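Local atomic coordinates of twin-arginine translocation pathway signal protein (Burkholderia phytofirmans, PDB entry 2RJO), a protein that binds galactose and probably serves as a periplasmic solute-binding protein for this or a related sugar, as a member of the type I periplasmic binding protein family. Residues A[117-122]-A[154-159]; A[174-179]-A[206-211]; A[199-204]-A[225-230]. One frame throughout, in Å; residues are numbered along the deposited sequence.

Contact 1. Residues A[117-122]-A[154-159]. With GAL (beta-D-galactopyranose), chain B.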
ATOM      1  N   ASP A 117      -3.131  -8.058  -5.182  1.00 23.51           N
ATOM      2  CA  ASP A 117      -4.525  -8.315  -5.515  1.00 25.26           C
ATOM      3  C   ASP A 117      -5.444  -7.814  -4.397  1.00 25.23           C
ATOM      4  O   ASP A 117      -5.787  -8.570  -3.481  1.00 25.50           O
ATOM      5  CB  ASP A 117      -4.716  -9.820  -5.712  1.00 26.51           C
ATOM      6  CG  ASP A 117      -6.120 -10.183  -6.129  1.00 28.92           C
ATOM      7  OD1 ASP A 117      -7.040  -9.348  -5.969  1.00 29.18           O
ATOM      8  OD2 ASP A 117      -6.304 -11.322  -6.611  1.00 29.21           O
ATOM      9  N   GLY A 118      -5.862  -6.553  -4.489  1.00 24.63           N
ATOM     10  CA  GLY A 118      -6.722  -5.981  -3.466  1.00 22.85           C
ATOM     11  C   GLY A 118      -8.099  -6.612  -3.344  1.00 24.12           C
ATOM     12  O   GLY A 118      -8.718  -6.562  -2.273  1.00 23.26           O
ATOM     13  N   VAL A 119      -8.592  -7.200  -4.433  1.00 23.98           N
ATOM     14  CA  VAL A 119      -9.905  -7.829  -4.411  1.00 24.61           C
ATOM     15  C   VAL A 119      -9.841  -9.098  -3.577  1.00 24.68           C
ATOM     16  O   VAL A 119     -10.744  -9.381  -2.785  1.00 25.65           O
ATOM     17  CB  VAL A 119     -10.384  -8.207  -5.835  1.00 25.50           C
ATOM     18  CG1 VAL A 119     -11.823  -8.730  -5.783  1.00 25.19           C
ATOM     19  CG2 VAL A 119     -10.292  -6.995  -6.755  1.00 25.48           C
ATOM     20  N   ALA A 120      -8.766  -9.862  -3.752  1.00 23.38           N
ATOM     21  CA  ALA A 120      -8.597 -11.106  -3.018  1.00 22.48           C
ATOM     22  C   ALA A 120      -8.379 -10.851  -1.526  1.00 22.70           C
ATOM     23  O   ALA A 120      -9.110 -11.371  -0.686  1.00 21.92           O
ATOM     24  CB  ALA A 120      -7.434 -11.886  -3.591  1.00 21.99           C
ATOM     25  N   TYR A 121      -7.375 -10.046  -1.204  1.00 21.45           N
ATOM     26  CA  TYR A 121      -7.069  -9.742   0.182  1.00 22.35           C
ATOM     27  C   TYR A 121      -8.182  -8.986   0.897  1.00 22.04           C
ATOM     28  O   TYR A 121      -8.399  -9.194   2.083  1.00 22.90           O
ATOM     29  CB  TYR A 121      -5.759  -8.968   0.269  1.00 23.21           C
ATOM     30  CG  TYR A 121      -4.575  -9.811  -0.118  1.00 23.93           C
ATOM     31  CD1 TYR A 121      -4.181 -10.897   0.663  1.00 25.54           C
ATOM     32  CD2 TYR A 121      -3.868  -9.551  -1.281  1.00 25.95           C
ATOM     33  CE1 TYR A 121      -3.107 -11.706   0.286  1.00 25.80           C
ATOM     34  CE2 TYR A 121      -2.794 -10.353  -1.667  1.00 25.28           C
ATOM     35  CZ  TYR A 121      -2.420 -11.421  -0.883  1.00 26.74           C
ATOM     36  OH  TYR A 121      -1.345 -12.202  -1.271  1.00 30.94           O
ATOM     37  N   GLY A 122      -8.881  -8.114   0.182  1.00 22.93           N
ATOM     38  CA  GLY A 122      -9.971  -7.373   0.792  1.00 23.91           C
ATOM     39  C   GLY A 122     -11.061  -8.346   1.193  1.00 25.79           C
ATOM     40  O   GLY A 122     -11.683  -8.220   2.254  1.00 24.27           O
ATOM     41  N   ARG A 154      -9.799  -3.326  -2.913  1.00 18.33           N
ATOM     42  CA  ARG A 154     -10.103  -3.826  -1.566  1.00 18.42           C
ATOM     43  C   ARG A 154     -11.605  -3.696  -1.267  1.00 18.35           C
ATOM     44  O   ARG A 154     -12.218  -4.587  -0.673  1.00 16.34           O
ATOM     45  CB  ARG A 154      -9.276  -3.057  -0.529  1.00 18.33           C
ATOM     46  CG  ARG A 154      -7.772  -3.223  -0.738  1.00 16.09           C
ATOM     47  CD  ARG A 154      -6.926  -2.295   0.130  1.00 16.06           C
ATOM     48  NE  ARG A 154      -5.522  -2.346  -0.279  1.00 14.99           N
ATOM     49  CZ  ARG A 154      -4.536  -1.645   0.278  1.00 18.46           C
ATOM     50  NH1 ARG A 154      -4.777  -0.816   1.290  1.00 14.90           N
ATOM     51  NH2 ARG A 154      -3.299  -1.774  -0.188  1.00 17.28           N
ATOM     52  N   LYS A 155     -12.187  -2.583  -1.695  1.00 19.63           N
ATOM     53  CA  LYS A 155     -13.608  -2.345  -1.505  1.00 22.72           C
ATOM     54  C   LYS A 155     -14.371  -3.387  -2.309  1.00 23.93           C
ATOM     55  O   LYS A 155     -15.448  -3.844  -1.906  1.00 24.90           O
ATOM     56  CB  LYS A 155     -13.997  -0.960  -2.002  1.00 21.32           C
ATOM     57  CG  LYS A 155     -15.478  -0.677  -1.877  1.00 21.31           C
ATOM     58  CD  LYS A 155     -15.833   0.642  -2.518  1.00 24.45           C
ATOM     59  CE  LYS A 155     -17.305   0.973  -2.295  1.00 26.69           C
ATOM     60  NZ  LYS A 155     -17.706   2.147  -3.103  1.00 25.05           N
ATOM     61  N   ALA A 156     -13.807  -3.761  -3.449  1.00 23.75           N
ATOM     62  CA  ALA A 156     -14.429  -4.755  -4.302  1.00 24.45           C
ATOM     63  C   ALA A 156     -14.348  -6.090  -3.575  1.00 26.23           C
ATOM     64  O   ALA A 156     -15.263  -6.914  -3.652  1.00 25.87           O
ATOM     65  CB  ALA A 156     -13.703  -4.821  -5.645  1.00 23.44           C
ATOM     66  N   GLY A 157     -13.238  -6.297  -2.866  1.00 26.04           N
ATOM     67  CA  GLY A 157     -13.069  -7.521  -2.108  1.00 24.43           C
ATOM     68  C   GLY A 157     -14.090  -7.587  -0.983  1.00 25.50           C
ATOM     69  O   GLY A 157     -14.611  -8.663  -0.677  1.00 24.96           O
ATOM     70  N   LEU A 158     -14.373  -6.436  -0.367  1.00 26.16           N
ATOM     71  CA  LEU A 158     -15.342  -6.356   0.727  1.00 25.88           C
ATOM     72  C   LEU A 158     -16.720  -6.727   0.200  1.00 27.57           C
ATOM     73  O   LEU A 158     -17.361  -7.647   0.708  1.00 28.30           O
ATOM     74  CB  LEU A 158     -15.399  -4.937   1.307  1.00 25.05           C
ATOM     75  CG  LEU A 158     -16.513  -4.628   2.324  1.00 24.01           C
ATOM     76  CD1 LEU A 158     -16.377  -5.544   3.538  1.00 23.11           C
ATOM     77  CD2 LEU A 158     -16.432  -3.163   2.761  1.00 22.17           C
ATOM     78  N   ASP A 159     -17.164  -6.015  -0.831  1.00 27.58           N
ATOM     79  CA  ASP A 159     -18.474  -6.261  -1.430  1.00 29.41           C
ATOM     80  C   ASP A 159     -18.694  -7.717  -1.827  1.00 29.45           C
ATOM     81  O   ASP A 159     -19.839  -8.176  -1.893  1.00 31.56           O
ATOM     82  CB  ASP A 159     -18.680  -5.374  -2.667  1.00 28.24           C
ATOM     83  CG  ASP A 159     -18.683  -3.890  -2.336  1.00 29.30           C
ATOM     84  OD1 ASP A 159     -18.971  -3.528  -1.175  1.00 29.42           O
ATOM     85  OD2 ASP A 159     -18.413  -3.078  -3.248  1.00 26.84           O
TER
HETATM   86  C1  GAL B 368      -1.555   4.063   1.697  1.00 19.20           C
HETATM   87  C2  GAL B 368      -2.145   2.721   2.189  1.00 17.63           C
HETATM   88  C3  GAL B 368      -1.624   1.588   1.277  1.00 19.02           C
HETATM   89  C4  GAL B 368      -2.063   1.879  -0.169  1.00 18.98           C
HETATM   90  C5  GAL B 368      -1.454   3.255  -0.559  1.00 20.12           C
HETATM   91  C6  GAL B 368      -1.871   3.581  -1.978  1.00 18.74           C
HETATM   92  O1  GAL B 368      -2.052   5.126   2.533  1.00 17.94           O
HETATM   93  O2  GAL B 368      -1.725   2.477   3.530  1.00 18.75           O
HETATM   94  O3  GAL B 368      -2.173   0.337   1.687  1.00 16.35           O
HETATM   95  O4  GAL B 368      -3.487   1.958  -0.211  1.00 18.39           O
HETATM   96  O5  GAL B 368      -1.959   4.313   0.321  1.00 19.35           O
HETATM   97  O6  GAL B 368      -1.302   4.831  -2.317  1.00 16.32           O

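Contact 2. Residues A[174-179]-A[206-211]. With GAL (beta-D-galactopyranose), chain B.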
ATOM      1  N   GLN A 174     -17.806   4.601   4.118  1.00 25.02           N
ATOM      2  CA  GLN A 174     -17.315   5.978   4.079  1.00 23.09           C
ATOM      3  C   GLN A 174     -15.819   6.028   3.785  1.00 22.75           C
ATOM      4  O   GLN A 174     -15.047   5.201   4.266  1.00 21.15           O
ATOM      5  CB  GLN A 174     -17.584   6.672   5.410  1.00 23.25           C
ATOM      6  CG  GLN A 174     -19.036   7.032   5.647  1.00 27.13           C
ATOM      7  CD  GLN A 174     -19.478   8.242   4.851  1.00 27.58           C
ATOM      8  OE1 GLN A 174     -18.925   9.329   4.996  1.00 27.29           O
ATOM      9  NE2 GLN A 174     -20.487   8.061   4.010  1.00 30.87           N
ATOM     10  N   VAL A 175     -15.427   7.017   2.999  1.00 20.70           N
ATOM     11  CA  VAL A 175     -14.040   7.218   2.625  1.00 19.56           C
ATOM     12  C   VAL A 175     -13.333   8.058   3.686  1.00 20.29           C
ATOM     13  O   VAL A 175     -13.843   9.106   4.100  1.00 20.63           O
ATOM     14  CB  VAL A 175     -13.967   7.938   1.274  1.00 20.15           C
ATOM     15  CG1 VAL A 175     -12.538   8.366   0.977  1.00 18.66           C
ATOM     16  CG2 VAL A 175     -14.509   7.027   0.184  1.00 15.55           C
ATOM     17  N   ALA A 176     -12.176   7.593   4.143  1.00 20.11           N
ATOM     18  CA  ALA A 176     -11.410   8.323   5.152  1.00 20.42           C
ATOM     19  C   ALA A 176     -10.006   8.646   4.624  1.00 20.65           C
ATOM     20  O   ALA A 176      -9.107   9.014   5.385  1.00 19.74           O
ATOM     21  CB  ALA A 176     -11.330   7.517   6.435  1.00 20.12           C
ATOM     22  N   ASP A 177      -9.835   8.486   3.312  1.00 21.10           N
ATOM     23  CA  ASP A 177      -8.578   8.788   2.631  1.00 22.16           C
ATOM     24  C   ASP A 177      -7.299   8.228   3.274  1.00 22.39           C
ATOM     25  O   ASP A 177      -6.297   8.944   3.356  1.00 20.27           O
ATOM     26  CB  ASP A 177      -8.408  10.310   2.487  1.00 22.69           C
ATOM     27  CG  ASP A 177      -9.477  10.956   1.614  1.00 25.89           C
ATOM     28  OD1 ASP A 177      -9.945  10.323   0.645  1.00 25.69           O
ATOM     29  OD2 ASP A 177      -9.833  12.124   1.893  1.00 30.23           O
ATOM     30  N   TRP A 178      -7.331   6.975   3.732  1.00 21.95           N
ATOM     31  CA  TRP A 178      -6.165   6.323   4.358  1.00 21.74           C
ATOM     32  C   TRP A 178      -5.665   6.982   5.656  1.00 23.30           C
ATOM     33  O   TRP A 178      -4.651   6.557   6.212  1.00 22.50           O
ATOM     34  CB  TRP A 178      -4.981   6.301   3.388  1.00 19.66           C
ATOM     35  CG  TRP A 178      -5.277   5.832   1.981  1.00 19.33           C
ATOM     36  CD1 TRP A 178      -5.069   6.538   0.831  1.00 18.53           C
ATOM     37  CD2 TRP A 178      -5.753   4.538   1.574  1.00 16.95           C
ATOM     38  NE1 TRP A 178      -5.376   5.765  -0.262  1.00 18.16           N
ATOM     39  CE2 TRP A 178      -5.800   4.537   0.164  1.00 17.83           C
ATOM     40  CE3 TRP A 178      -6.147   3.382   2.266  1.00 15.98           C
ATOM     41  CZ2 TRP A 178      -6.225   3.414  -0.570  1.00 17.42           C
ATOM     42  CZ3 TRP A 178      -6.570   2.266   1.535  1.00 16.81           C
ATOM     43  CH2 TRP A 178      -6.605   2.295   0.132  1.00 16.11           C
ATOM     44  N   ASN A 179      -6.368   8.004   6.135  1.00 24.76           N
ATOM     45  CA  ASN A 179      -5.955   8.760   7.319  1.00 24.93           C
ATOM     46  C   ASN A 179      -6.707   8.393   8.607  1.00 24.36           C
ATOM     47  O   ASN A 179      -7.936   8.392   8.629  1.00 24.03           O
ATOM     48  CB  ASN A 179      -6.135  10.247   6.996  1.00 26.91           C
ATOM     49  CG  ASN A 179      -5.515  11.153   8.026  1.00 29.69           C
ATOM     50  OD1 ASN A 179      -5.958  11.201   9.172  1.00 30.79           O
ATOM     51  ND2 ASN A 179      -4.478  11.886   7.626  1.00 31.08           N
ATOM     52  N   ASP A 206      -4.465  -0.204   7.638  1.00 20.90           N
ATOM     53  CA  ASP A 206      -4.257  -0.161   9.086  1.00 20.79           C
ATOM     54  C   ASP A 206      -4.471   1.192   9.752  1.00 20.73           C
ATOM     55  O   ASP A 206      -5.054   1.265  10.831  1.00 18.32           O
ATOM     56  CB  ASP A 206      -2.851  -0.653   9.460  1.00 21.51           C
ATOM     57  CG  ASP A 206      -2.686  -2.149   9.281  1.00 22.97           C
ATOM     58  OD1 ASP A 206      -3.695  -2.827   8.995  1.00 25.21           O
ATOM     59  OD2 ASP A 206      -1.551  -2.646   9.429  1.00 22.61           O
ATOM     60  N   ASP A 207      -3.989   2.259   9.120  1.00 20.48           N
ATOM     61  CA  ASP A 207      -4.128   3.584   9.700  1.00 20.14           C
ATOM     62  C   ASP A 207      -5.588   3.902  10.024  1.00 18.83           C
ATOM     63  O   ASP A 207      -5.881   4.375  11.115  1.00 18.12           O
ATOM     64  CB  ASP A 207      -3.549   4.647   8.761  1.00 21.24           C
ATOM     65  CG  ASP A 207      -2.990   5.844   9.513  1.00 25.04           C
ATOM     66  OD1 ASP A 207      -2.140   5.640  10.407  1.00 28.78           O
ATOM     67  OD2 ASP A 207      -3.385   6.997   9.218  1.00 27.95           O
HETATM   68  N   MSE A 208      -6.495   3.625   9.088  1.00 19.67           N
HETATM   69  CA  MSE A 208      -7.915   3.896   9.306  1.00 18.68           C
HETATM   70  C   MSE A 208      -8.482   2.968  10.390  1.00 19.27           C
HETATM   71  O   MSE A 208      -9.355   3.363  11.158  1.00 22.03           O
HETATM   72  CB  MSE A 208      -8.720   3.748   7.996  1.00 17.19           C
HETATM   73  CG  MSE A 208      -8.317   4.720   6.869  1.00 14.56           C
HETATM   74 SE   MSE A 208      -9.531   4.915   5.510  1.00 10.85          SE
HETATM   75  CE  MSE A 208      -9.498   3.299   4.793  1.00 13.37           C
ATOM     76  N   ALA A 209      -7.988   1.738  10.456  1.00 19.15           N
ATOM     77  CA  ALA A 209      -8.457   0.799  11.475  1.00 19.65           C
ATOM     78  C   ALA A 209      -8.026   1.281  12.857  1.00 19.30           C
ATOM     79  O   ALA A 209      -8.781   1.170  13.822  1.00 18.57           O
ATOM     80  CB  ALA A 209      -7.898  -0.592  11.212  1.00 19.38           C
ATOM     81  N   LEU A 210      -6.809   1.815  12.951  1.00 19.38           N
ATOM     82  CA  LEU A 210      -6.300   2.318  14.228  1.00 20.20           C
ATOM     83  C   LEU A 210      -7.087   3.559  14.604  1.00 19.31           C
ATOM     84  O   LEU A 210      -7.275   3.853  15.779  1.00 20.90           O
ATOM     85  CB  LEU A 210      -4.800   2.646  14.133  1.00 20.45           C
ATOM     86  CG  LEU A 210      -3.892   1.414  14.010  1.00 21.24           C
ATOM     87  CD1 LEU A 210      -2.453   1.832  13.769  1.00 23.24           C
ATOM     88  CD2 LEU A 210      -3.993   0.583  15.272  1.00 22.37           C
ATOM     89  N   GLY A 211      -7.549   4.283  13.592  1.00 19.51           N
ATOM     90  CA  GLY A 211      -8.341   5.474  13.838  1.00 19.62           C
ATOM     91  C   GLY A 211      -9.683   5.014  14.367  1.00 18.34           C
ATOM     92  O   GLY A 211     -10.239   5.617  15.280  1.00 20.51           O
TER
HETATM   93  C1  GAL B 368      -1.555   4.063   1.697  1.00 19.20           C
HETATM   94  C2  GAL B 368      -2.145   2.721   2.189  1.00 17.63           C
HETATM   95  C3  GAL B 368      -1.624   1.588   1.277  1.00 19.02           C
HETATM   96  C4  GAL B 368      -2.063   1.879  -0.169  1.00 18.98           C
HETATM   97  C5  GAL B 368      -1.454   3.255  -0.559  1.00 20.12           C
HETATM   98  C6  GAL B 368      -1.871   3.581  -1.978  1.00 18.74           C
HETATM   99  O1  GAL B 368      -2.052   5.126   2.533  1.00 17.94           O
HETATM  100  O2  GAL B 368      -1.725   2.477   3.530  1.00 18.75           O
HETATM  101  O3  GAL B 368      -2.173   0.337   1.687  1.00 16.35           O
HETATM  102  O4  GAL B 368      -3.487   1.958  -0.211  1.00 18.39           O
HETATM  103  O5  GAL B 368      -1.959   4.313   0.321  1.00 19.35           O
HETATM  104  O6  GAL B 368      -1.302   4.831  -2.317  1.00 16.32           O

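Contact 3. Residues A[199-204]-A[225-230]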
ATOM      1  N   LYS A 199     -21.703  -4.463  14.772  1.00 25.62           N
ATOM      2  CA  LYS A 199     -21.094  -5.694  15.293  1.00 24.85           C
ATOM      3  C   LYS A 199     -19.691  -5.926  14.727  1.00 24.40           C
ATOM      4  O   LYS A 199     -19.066  -6.950  14.993  1.00 22.93           O
ATOM      5  CB  LYS A 199     -21.969  -6.907  14.941  1.00 26.91           C
ATOM      6  CG  LYS A 199     -23.351  -6.903  15.573  1.00 28.59           C
ATOM      7  CD  LYS A 199     -23.261  -6.927  17.091  1.00 30.97           C
ATOM      8  CE  LYS A 199     -24.627  -6.693  17.725  1.00 31.98           C
ATOM      9  NZ  LYS A 199     -24.533  -6.742  19.218  1.00 32.63           N
ATOM     10  N   GLY A 200     -19.204  -4.976  13.935  1.00 23.29           N
ATOM     11  CA  GLY A 200     -17.884  -5.109  13.353  1.00 22.37           C
ATOM     12  C   GLY A 200     -17.470  -3.903  12.533  1.00 24.60           C
ATOM     13  O   GLY A 200     -18.302  -3.044  12.195  1.00 23.25           O
ATOM     14  N   VAL A 201     -16.180  -3.842  12.207  1.00 23.26           N
ATOM     15  CA  VAL A 201     -15.625  -2.737  11.434  1.00 22.82           C
ATOM     16  C   VAL A 201     -14.552  -3.225  10.465  1.00 21.58           C
ATOM     17  O   VAL A 201     -13.628  -3.922  10.863  1.00 23.20           O
ATOM     18  CB  VAL A 201     -14.967  -1.690  12.349  1.00 22.75           C
ATOM     19  CG1 VAL A 201     -14.535  -0.477  11.522  1.00 24.33           C
ATOM     20  CG2 VAL A 201     -15.921  -1.282  13.473  1.00 23.09           C
ATOM     21  N   TRP A 202     -14.693  -2.853   9.197  1.00 21.96           N
ATOM     22  CA  TRP A 202     -13.740  -3.204   8.137  1.00 21.87           C
ATOM     23  C   TRP A 202     -13.055  -1.909   7.699  1.00 22.57           C
ATOM     24  O   TRP A 202     -13.729  -0.911   7.426  1.00 22.94           O
ATOM     25  CB  TRP A 202     -14.480  -3.796   6.931  1.00 21.52           C
ATOM     26  CG  TRP A 202     -13.598  -4.251   5.766  1.00 22.06           C
ATOM     27  CD1 TRP A 202     -13.090  -5.506   5.563  1.00 23.68           C
ATOM     28  CD2 TRP A 202     -13.196  -3.472   4.618  1.00 22.08           C
ATOM     29  NE1 TRP A 202     -12.410  -5.560   4.364  1.00 22.17           N
ATOM     30  CE2 TRP A 202     -12.459  -4.332   3.768  1.00 24.07           C
ATOM     31  CE3 TRP A 202     -13.390  -2.139   4.231  1.00 21.73           C
ATOM     32  CZ2 TRP A 202     -11.919  -3.894   2.546  1.00 23.76           C
ATOM     33  CZ3 TRP A 202     -12.851  -1.704   3.014  1.00 22.01           C
ATOM     34  CH2 TRP A 202     -12.126  -2.584   2.188  1.00 23.51           C
ATOM     35  N   ALA A 203     -11.725  -1.920   7.639  1.00 22.61           N
ATOM     36  CA  ALA A 203     -10.953  -0.750   7.214  1.00 20.94           C
ATOM     37  C   ALA A 203     -10.052  -1.107   6.026  1.00 20.73           C
ATOM     38  O   ALA A 203      -9.411  -2.168   6.014  1.00 19.79           O
ATOM     39  CB  ALA A 203     -10.111  -0.223   8.367  1.00 23.65           C
ATOM     40  N   ALA A 204     -10.006  -0.222   5.027  1.00 18.11           N
ATOM     41  CA  ALA A 204      -9.201  -0.458   3.829  1.00 18.04           C
ATOM     42  C   ALA A 204      -7.682  -0.477   4.071  1.00 17.25           C
ATOM     43  O   ALA A 204      -6.932  -0.887   3.191  1.00 19.72           O
ATOM     44  CB  ALA A 204      -9.558   0.565   2.744  1.00 15.95           C
ATOM     45  N   ILE A 225     -15.517  -4.935  19.716  1.00 22.14           N
ATOM     46  CA  ILE A 225     -16.016  -4.867  18.359  1.00 21.13           C
ATOM     47  C   ILE A 225     -14.815  -5.202  17.472  1.00 21.19           C
ATOM     48  O   ILE A 225     -13.811  -4.490  17.482  1.00 20.80           O
ATOM     49  CB  ILE A 225     -16.553  -3.456  18.034  1.00 22.09           C
ATOM     50  CG1 ILE A 225     -17.771  -3.155  18.914  1.00 22.67           C
ATOM     51  CG2 ILE A 225     -16.942  -3.363  16.564  1.00 22.26           C
ATOM     52  CD1 ILE A 225     -18.261  -1.731  18.802  1.00 22.80           C
ATOM     53  N   PRO A 226     -14.895  -6.314  16.716  1.00 21.29           N
ATOM     54  CA  PRO A 226     -13.812  -6.744  15.826  1.00 20.48           C
ATOM     55  C   PRO A 226     -13.561  -5.773  14.674  1.00 19.83           C
ATOM     56  O   PRO A 226     -14.489  -5.266  14.048  1.00 18.32           O
ATOM     57  CB  PRO A 226     -14.288  -8.111  15.353  1.00 22.08           C
ATOM     58  CG  PRO A 226     -15.759  -7.950  15.307  1.00 20.44           C
ATOM     59  CD  PRO A 226     -16.038  -7.239  16.615  1.00 20.66           C
ATOM     60  N   VAL A 227     -12.288  -5.519  14.403  1.00 20.41           N
ATOM     61  CA  VAL A 227     -11.899  -4.605  13.345  1.00 18.99           C
ATOM     62  C   VAL A 227     -10.788  -5.216  12.522  1.00 19.45           C
ATOM     63  O   VAL A 227      -9.981  -5.987  13.045  1.00 20.42           O
ATOM     64  CB  VAL A 227     -11.380  -3.292  13.931  1.00 19.00           C
ATOM     65  CG1 VAL A 227     -11.153  -2.279  12.818  1.00 19.96           C
ATOM     66  CG2 VAL A 227     -12.355  -2.766  14.971  1.00 20.18           C
ATOM     67  N   THR A 228     -10.752  -4.887  11.232  1.00 18.72           N
ATOM     68  CA  THR A 228      -9.696  -5.382  10.356  1.00 18.96           C
ATOM     69  C   THR A 228      -9.068  -4.242   9.557  1.00 19.23           C
ATOM     70  O   THR A 228      -9.687  -3.198   9.345  1.00 18.93           O
ATOM     71  CB  THR A 228     -10.206  -6.440   9.368  1.00 18.79           C
ATOM     72  OG1 THR A 228     -11.219  -5.876   8.528  1.00 17.71           O
ATOM     73  CG2 THR A 228     -10.750  -7.640  10.112  1.00 19.25           C
ATOM     74  N   GLY A 229      -7.831  -4.450   9.122  1.00 19.31           N
ATOM     75  CA  GLY A 229      -7.127  -3.442   8.357  1.00 18.58           C
ATOM     76  C   GLY A 229      -6.306  -4.079   7.255  1.00 19.31           C
ATOM     77  O   GLY A 229      -6.616  -5.183   6.815  1.00 21.97           O
HETATM   78  N   MSE A 230      -5.271  -3.386   6.803  1.00 18.00           N
HETATM   79  CA  MSE A 230      -4.398  -3.893   5.753  1.00 17.72           C
HETATM   80  C   MSE A 230      -3.142  -3.049   5.694  1.00 18.12           C
HETATM   81  O   MSE A 230      -3.221  -1.828   5.719  1.00 18.94           O
HETATM   82  CB  MSE A 230      -5.105  -3.884   4.382  1.00 13.84           C
HETATM   83  CG  MSE A 230      -5.829  -5.191   4.059  1.00 13.67           C
HETATM   84 SE   MSE A 230      -6.586  -5.302   2.406  1.00 11.19          SE
HETATM   85  CE  MSE A 230      -8.242  -4.825   2.778  1.00  7.54           C
TER
HETATM   86  O   HOH W   1      -9.640  -4.951   6.407  1.00 19.24           O

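Contact 1. Residues A[117-122]-A[154-159]
Glycine-to-glycine helix packing brings Gly-118 and Gly-122 against Arg-154 and Gly-157, where helices 118-132 and 149-163 cover one face of the parallel sheet in an α/β lobe of the periplasmic binding protein fold. Gly-118 and Gly-122 form a GxxxG pattern, with both alpha carbons facing the partner helix. The short axes approach to 6.4 Å and cross at -46°, so backbone meets backbone: Gly-157 CA lies 3.1 Å from Val-119 O. Lacking a side chain, Gly-157 lets its CA come up against that carbonyl and Gly-122, and glycine suits the place. Arg-154 CA makes a CA-H...O contact with Gly-118 O (3.1 Å). At the margin Val-119 CG2 meets Ala-156 CB at 4.2 Å. The N-terminus of helix 118-132 is capped by Asp-117, whose OD1 accepts from Ala-120 N (2.9 Å), the donor standing well above the carboxylate plane. Arg-154 leaves the crossing for the pocket. Its CG passes over Gly-118, and the chain, extended from CG to NE, carries the guanidinium to beta-D-galactopyranose. There O3 lies in the guanidinium plane and takes hydrogen bonds from both Arg-154 NH1 (2.9 Å) and Arg-154 NH2 (3.0 Å).

Contact 2. Residues A[174-179]-A[206-211]
Beyond strand 168-175, the backbone folds through a type I' beta turn from Ala-176 to Asn-179, closed by Asn-179 N to Ala-176 O, and packs beside the first turns of helix 206-218, with the alpha carbons of Asn-179 and Met-208 5.6 Å apart. Met-208, a selenomethionine here, packs between Ala-176 and Trp-178. Its SE lies 3.3 Å from Ala-176 CB, a tight and somewhat doubtful distance; alanine suits the place because its side chain ends at CB. The same SE is 3.5 Å from Trp-178 N. The chain bends at chi3 (-66°), and CE comes within 4.2 Å of Trp-178 CE3. Asp-207 OD2 accepts a hydrogen bond from Ser-180 N, just past the turn. This OD2 is 3.3 Å from Trp-178 O, a pair of acceptors whose mutual repulsion is probably eased by their separate donors, as Asn-205 ND2 gives Trp-178 O a weak bond. Trp-178, in a left-handed backbone conformation (phi 63°), starts out away from helix 206-218, and its indole lines the sugar pocket. The contact is thus mixed, polar at Asp-207 and apolar at Met-208, whose CE meets the same indole that has galactose O4 3.1 Å above one face, toward the rim.

Contact 3. Residues A[199-204]-A[225-230]
Val-201 and Val-227 are paired across neighbouring parallel strands of a Rossmann-like α/β lobe, the two strands of a β-α-β crossover whose connection is helix 206-218. Val-201 bonds to the residues flanking its partner: Val-201 N donates to Pro-226 O (2.9 Å), nearly along the C=O axis, and Val-201 O accepts from Thr-228 N (3.1 Å). Ala-203 N then reaches Thr-228 O (2.9 Å) from above the carbonyl plane. Proline lacks an N-H but still supplies the acceptor needed here at the start of the pairing. The two valine side chains run alongside each other on one face, Val-201 CB 3.9 Å from Val-227 CG2, with Val-201 CG2 also 3.9 Å from Ile-225 CG2; such branched apolar groups suit the sheet face on which helix 206-218 packs against Ile-225 and Val-227. On the other face, Trp-202 and Thr-228 meet helix 118-132. Trp-202 CZ2 touches CE of Met-230, another selenomethionine, at 3.8 Å. Just past the last bridge a water links the two segments: it donates to Ala-203 O and Gly-229 O and accepts from Thr-228 OG1 (2.8 Å), while lying over one face of the Trp-202 indole, toward its rim.

Overall arrangement
From the N terminus, contact 1 comes first, joining helices 118-132 and 149-163 around the intervening strand 137-143; it closes before the others open. Contacts 2 and 3 cross, since 199-204 lies within the span bridged by contact 2 and 206-211 within that bridged by contact 3. Contact 2 ties the turn that follows edge strand 168-175 to helix 206-218, and contact 3 pairs the strands before and after that helix in the chain. Helix pair and strand pair touch: Leu-158 packs on Trp-202, and Arg-154 NH1 bonds Ala-204 O. Asp-206 N to Met-230 O joins contacts 2 and 3. Contacts 1 and 2 both reach galactose.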